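Local coordinates for flagellar motor switch protein FliG (Thermotoga maritima, PDB 5TDY), which probably forms part of the switch complex at the base of the flagellar basal body, which helps set the direction of flagellar rotation, at residues B[32-35]-B[36-40]; B[53-56]-B[57-61]. All blocks are in the same frame, centred on the assembly; numbering follows the deposited sequence.

Overall arrangement
Both contacts are local, each within one helix of the all-helical N-terminal domain of FliG. Contact 1 is the capped start of helix 33-44, and contact 2 is about two and a half turns of helix 51-66, the next helix in the chain. Their centres lie 22 Å apart and their nearest atoms about 11 Å, so they do not touch. Helix 8-19 meets both: Leu39 of contact 1 packs on Ala12 and Leu16, while Val57 and Leu58 of contact 2 pack on Val14 and Leu15. Contact 1 is peripheral, about 21 Å from the chain centre; contact 2 is about 3 Å from it. The chain of another protein reaches side chains of both.

Contact 1: B[32-35]-B[36-40]; sequences DEET and VEQLV
Asp32 and Val36 join across the first turn of helix 33-44, where Asp32 is the N-cap. Val36 N donates to Asp32 O at 3.0 Å. Val36 CG2 also sits close against the same oxygen, 3.1 Å from Asp32 O, because this methyl stands beside the backbone N while CG1 is anti to it (chi1 173°).

Further backbone bonds continue the helical pattern. Glu37 N donates to Glu33 O, and Gln38 N to Glu34 O. Leu39 N reaches Thr35 O at 2.9 Å, a shorter bond than those two.

The cap is made by the Asp32 side chain, whose OD1 takes the backbone N-H and the hydroxyl of Thr35. The backbone Thr35 N comes nearly in line with the carboxylate C-O bond, 2.8 Å from Asp32 OD1. The hydroxyl Thr35 OG1 comes from above the carboxylate plane, 2.7 Å from the same oxygen. The two bonds tie the carboxylate to the first turn, and its negative charge would be expected to suit the positive end of the helix dipole.

Apolar contacts are few. Thr35 CG2 is 4.2 Å from Leu39 CD1 on the buried side. Leu39 also packs on Leu31, on Met28 of helix 21-28, and on helix 8-19. Aromatic packing from the chain of another protein reaches Thr35 and Leu39.

On the exposed side, Glu34 is bent at its second torsion (chi2 77°). This brings its carboxylate near the Gln38 side chain, with the carboxylate and amide planes turned 69° apart. One residue earlier, Glu37 CG lies 3.5 Å from Glu33 O.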
# COMPACT_ATOMS: atom_id res chain seq x y z
N ASP B 32 2.48 -20.08 -4.59
CA ASP B 32 2.68 -21.29 -5.36
C ASP B 32 2.75 -20.98 -6.85
O ASP B 32 2.46 -19.86 -7.31
CB ASP B 32 1.57 -22.32 -5.08
CG ASP B 32 0.19 -21.76 -5.30
OD1 ASP B 32 -0.10 -21.29 -6.41
OD2 ASP B 32 -0.62 -21.81 -4.35
N GLU B 33 3.16 -22.00 -7.61
CA GLU B 33 3.44 -21.86 -9.03
C GLU B 33 2.23 -21.35 -9.81
O GLU B 33 2.35 -20.45 -10.64
CB GLU B 33 3.92 -23.20 -9.59
CG GLU B 33 5.29 -23.70 -9.09
CD GLU B 33 5.45 -23.77 -7.55
OE1 GLU B 33 6.51 -23.32 -7.05
OE2 GLU B 33 4.54 -24.26 -6.85
N GLU B 34 1.04 -21.92 -9.53
CA GLU B 34 -0.15 -21.54 -10.30
C GLU B 34 -0.60 -20.12 -9.99
O GLU B 34 -1.06 -19.40 -10.88
CB GLU B 34 -1.29 -22.53 -10.04
CG GLU B 34 -2.69 -22.00 -10.36
CD GLU B 34 -3.04 -21.97 -11.86
OE1 GLU B 34 -4.20 -22.32 -12.19
OE2 GLU B 34 -2.19 -21.58 -12.71
N THR B 35 -0.50 -19.70 -8.73
CA THR B 35 -0.81 -18.31 -8.38
C THR B 35 0.12 -17.36 -9.12
O THR B 35 -0.32 -16.35 -9.69
CB THR B 35 -0.67 -18.12 -6.87
OG1 THR B 35 -1.51 -19.05 -6.18
CG2 THR B 35 -1.04 -16.70 -6.47
N VAL B 36 1.42 -17.67 -9.13
CA VAL B 36 2.41 -16.82 -9.77
C VAL B 36 2.10 -16.65 -11.25
O VAL B 36 2.27 -15.56 -11.82
CB VAL B 36 3.83 -17.39 -9.54
CG1 VAL B 36 4.89 -16.61 -10.34
CG2 VAL B 36 4.16 -17.36 -8.04
N GLU B 37 1.63 -17.72 -11.90
CA GLU B 37 1.37 -17.64 -13.34
C GLU B 37 0.19 -16.72 -13.63
O GLU B 37 0.21 -15.97 -14.61
CB GLU B 37 1.11 -19.04 -13.92
CG GLU B 37 2.35 -19.87 -14.14
CD GLU B 37 3.04 -19.53 -15.44
OE1 GLU B 37 2.36 -19.54 -16.49
OE2 GLU B 37 4.26 -19.25 -15.41
N GLN B 38 -0.83 -16.76 -12.79
CA GLN B 38 -1.96 -15.87 -12.99
C GLN B 38 -1.58 -14.43 -12.69
O GLN B 38 -2.03 -13.50 -13.37
CB GLN B 38 -3.14 -16.32 -12.13
CG GLN B 38 -3.81 -17.57 -12.66
CD GLN B 38 -4.76 -18.19 -11.65
OE1 GLN B 38 -4.49 -19.28 -11.13
NE2 GLN B 38 -5.87 -17.51 -11.36
N LEU B 39 -0.72 -14.23 -11.69
CA LEU B 39 -0.30 -12.88 -11.35
C LEU B 39 0.56 -12.26 -12.45
O LEU B 39 0.39 -11.09 -12.77
CB LEU B 39 0.45 -12.89 -10.03
CG LEU B 39 -0.30 -12.82 -8.70
CD1 LEU B 39 0.73 -13.01 -7.58
CD2 LEU B 39 -1.03 -11.47 -8.55
N VAL B 40 1.47 -13.04 -13.04
CA VAL B 40 2.31 -12.49 -14.10
C VAL B 40 1.46 -12.12 -15.31
O VAL B 40 1.78 -11.17 -16.03
CB VAL B 40 3.49 -13.43 -14.50
CG1 VAL B 40 4.44 -13.68 -13.32
CG2 VAL B 40 2.99 -14.74 -15.05

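Contact 2: B[53-56]-B[57-61]; sequences EKKQ and VLEEF
Lys55 and Glu59 form an i to i+4 salt bridge along helix 51-66 of the FliG N-terminal domain. Lys55 NZ donates to Glu59 OE1 at 2.6 Å. Glu59 OE1 accepts through its syn lone pair, on the side of the second carboxylate oxygen. A water closes a small ring by accepting from Lys55 NZ at 2.7 Å and donating to Glu59 OE2 at 3.2 Å. Both oxygens of Glu59 are therefore engaged, one directly and one through the water.

The lysine chain bends to make the bridge. Its first two torsions are extended, then it bends at chi3 and more sharply at chi4 (-61°), bringing the ammonium back to the carboxylate. Lys55 CE lies 3.1 Å from Glu59 OE1, and Lys55 CG is also close to that oxygen. Glu59 stays extended beyond CG, and its CG rests 3.4 Å from Lys55 O.

The backbone sets the spacing. Val57 N donates to Glu53 O at 2.8 Å, nearly straight (N-H...O 170°). Leu58 N to Lys54 O, Glu59 N to Lys55 O and Glu60 N to Gln56 O continue the pattern. The apolar side also touches this frame: Val57 CG2 meets Glu53 O at 3.3 Å, and Leu58 CG meets Lys54 O at 3.2 Å.

Farther out, Val57 and Leu58 pack on helix 8-19. Glu53 is salt-bridged to Arg10 and Glu60 to Lys11, while Gln56 NE2 donates to Lys4 O. On the chain of another protein, an aromatic side chain bonds to Glu60 OE2 and an acidic one packs on Lys55.

The pairing sets a positive and a negative charge one helical turn apart. The bridge would be expected to favour the charged forms of both, and the nearby acid may further support the ammonium.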
# COMPACT_ATOMS: atom_id res chain seq x y z
N GLU B 53 -4.62 5.50 -8.58
CA GLU B 53 -4.63 4.06 -8.37
C GLU B 53 -3.48 3.65 -7.46
O GLU B 53 -3.69 2.98 -6.44
CB GLU B 53 -4.51 3.34 -9.72
CG GLU B 53 -5.77 2.67 -10.20
CD GLU B 53 -5.64 2.13 -11.62
OE1 GLU B 53 -6.59 1.45 -12.08
OE2 GLU B 53 -4.61 2.41 -12.29
N LYS B 54 -2.27 4.09 -7.79
CA LYS B 54 -1.09 3.70 -7.03
C LYS B 54 -1.21 4.10 -5.57
O LYS B 54 -0.94 3.29 -4.67
CB LYS B 54 0.15 4.33 -7.66
CG LYS B 54 1.46 3.78 -7.19
CD LYS B 54 2.53 4.10 -8.24
CE LYS B 54 3.85 3.43 -7.92
NZ LYS B 54 4.93 3.77 -8.90
N LYS B 55 -1.60 5.35 -5.32
CA LYS B 55 -1.76 5.84 -3.96
C LYS B 55 -2.87 5.10 -3.21
O LYS B 55 -2.72 4.77 -2.03
CB LYS B 55 -2.05 7.35 -4.01
CG LYS B 55 -2.01 8.08 -2.68
CD LYS B 55 -2.40 9.55 -2.90
CE LYS B 55 -3.17 10.16 -1.69
NZ LYS B 55 -4.45 9.48 -1.36
N GLN B 56 -4.00 4.83 -3.89
CA GLN B 56 -5.08 4.07 -3.26
C GLN B 56 -4.62 2.67 -2.87
O GLN B 56 -4.89 2.20 -1.76
CB GLN B 56 -6.28 3.96 -4.20
CG GLN B 56 -7.15 5.19 -4.31
CD GLN B 56 -8.25 5.01 -5.35
OE1 GLN B 56 -8.34 5.77 -6.32
NE2 GLN B 56 -9.09 4.00 -5.15
N VAL B 57 -3.96 1.97 -3.79
CA VAL B 57 -3.51 0.62 -3.49
C VAL B 57 -2.53 0.64 -2.32
O VAL B 57 -2.64 -0.17 -1.38
CB VAL B 57 -2.89 -0.04 -4.74
CG1 VAL B 57 -2.21 -1.35 -4.37
CG2 VAL B 57 -3.96 -0.26 -5.80
N LEU B 58 -1.60 1.59 -2.32
CA LEU B 58 -0.60 1.63 -1.26
C LEU B 58 -1.25 1.92 0.09
O LEU B 58 -0.87 1.33 1.11
CB LEU B 58 0.46 2.67 -1.60
CG LEU B 58 1.39 2.24 -2.74
CD1 LEU B 58 2.42 3.33 -3.05
CD2 LEU B 58 2.09 0.93 -2.41
N GLU B 59 -2.25 2.82 0.12
CA GLU B 59 -2.92 3.14 1.39
C GLU B 59 -3.65 1.95 1.97
O GLU B 59 -3.56 1.67 3.17
CB GLU B 59 -3.89 4.31 1.18
CG GLU B 59 -3.17 5.63 1.22
CD GLU B 59 -3.89 6.71 0.47
OE1 GLU B 59 -3.31 7.80 0.31
OE2 GLU B 59 -5.04 6.46 0.05
N GLU B 60 -4.41 1.23 1.13
CA GLU B 60 -5.10 0.03 1.60
C GLU B 60 -4.11 -1.04 2.02
O GLU B 60 -4.29 -1.69 3.06
CB GLU B 60 -6.04 -0.50 0.51
CG GLU B 60 -6.91 -1.67 1.01
CD GLU B 60 -7.81 -2.30 -0.04
OE1 GLU B 60 -8.07 -1.70 -1.11
OE2 GLU B 60 -8.29 -3.43 0.20
N PHE B 61 -3.04 -1.24 1.25
CA PHE B 61 -2.04 -2.23 1.62
C PHE B 61 -1.48 -1.98 3.01
O PHE B 61 -1.33 -2.92 3.81
CB PHE B 61 -0.87 -2.25 0.63
CG PHE B 61 0.30 -3.01 1.17
CD1 PHE B 61 0.29 -4.40 1.18
CD2 PHE B 61 1.37 -2.35 1.77
CE1 PHE B 61 1.36 -5.13 1.73
CE2 PHE B 61 2.43 -3.07 2.32
CZ PHE B 61 2.43 -4.44 2.29
O HOH W 1 -6.61 8.18 -2.20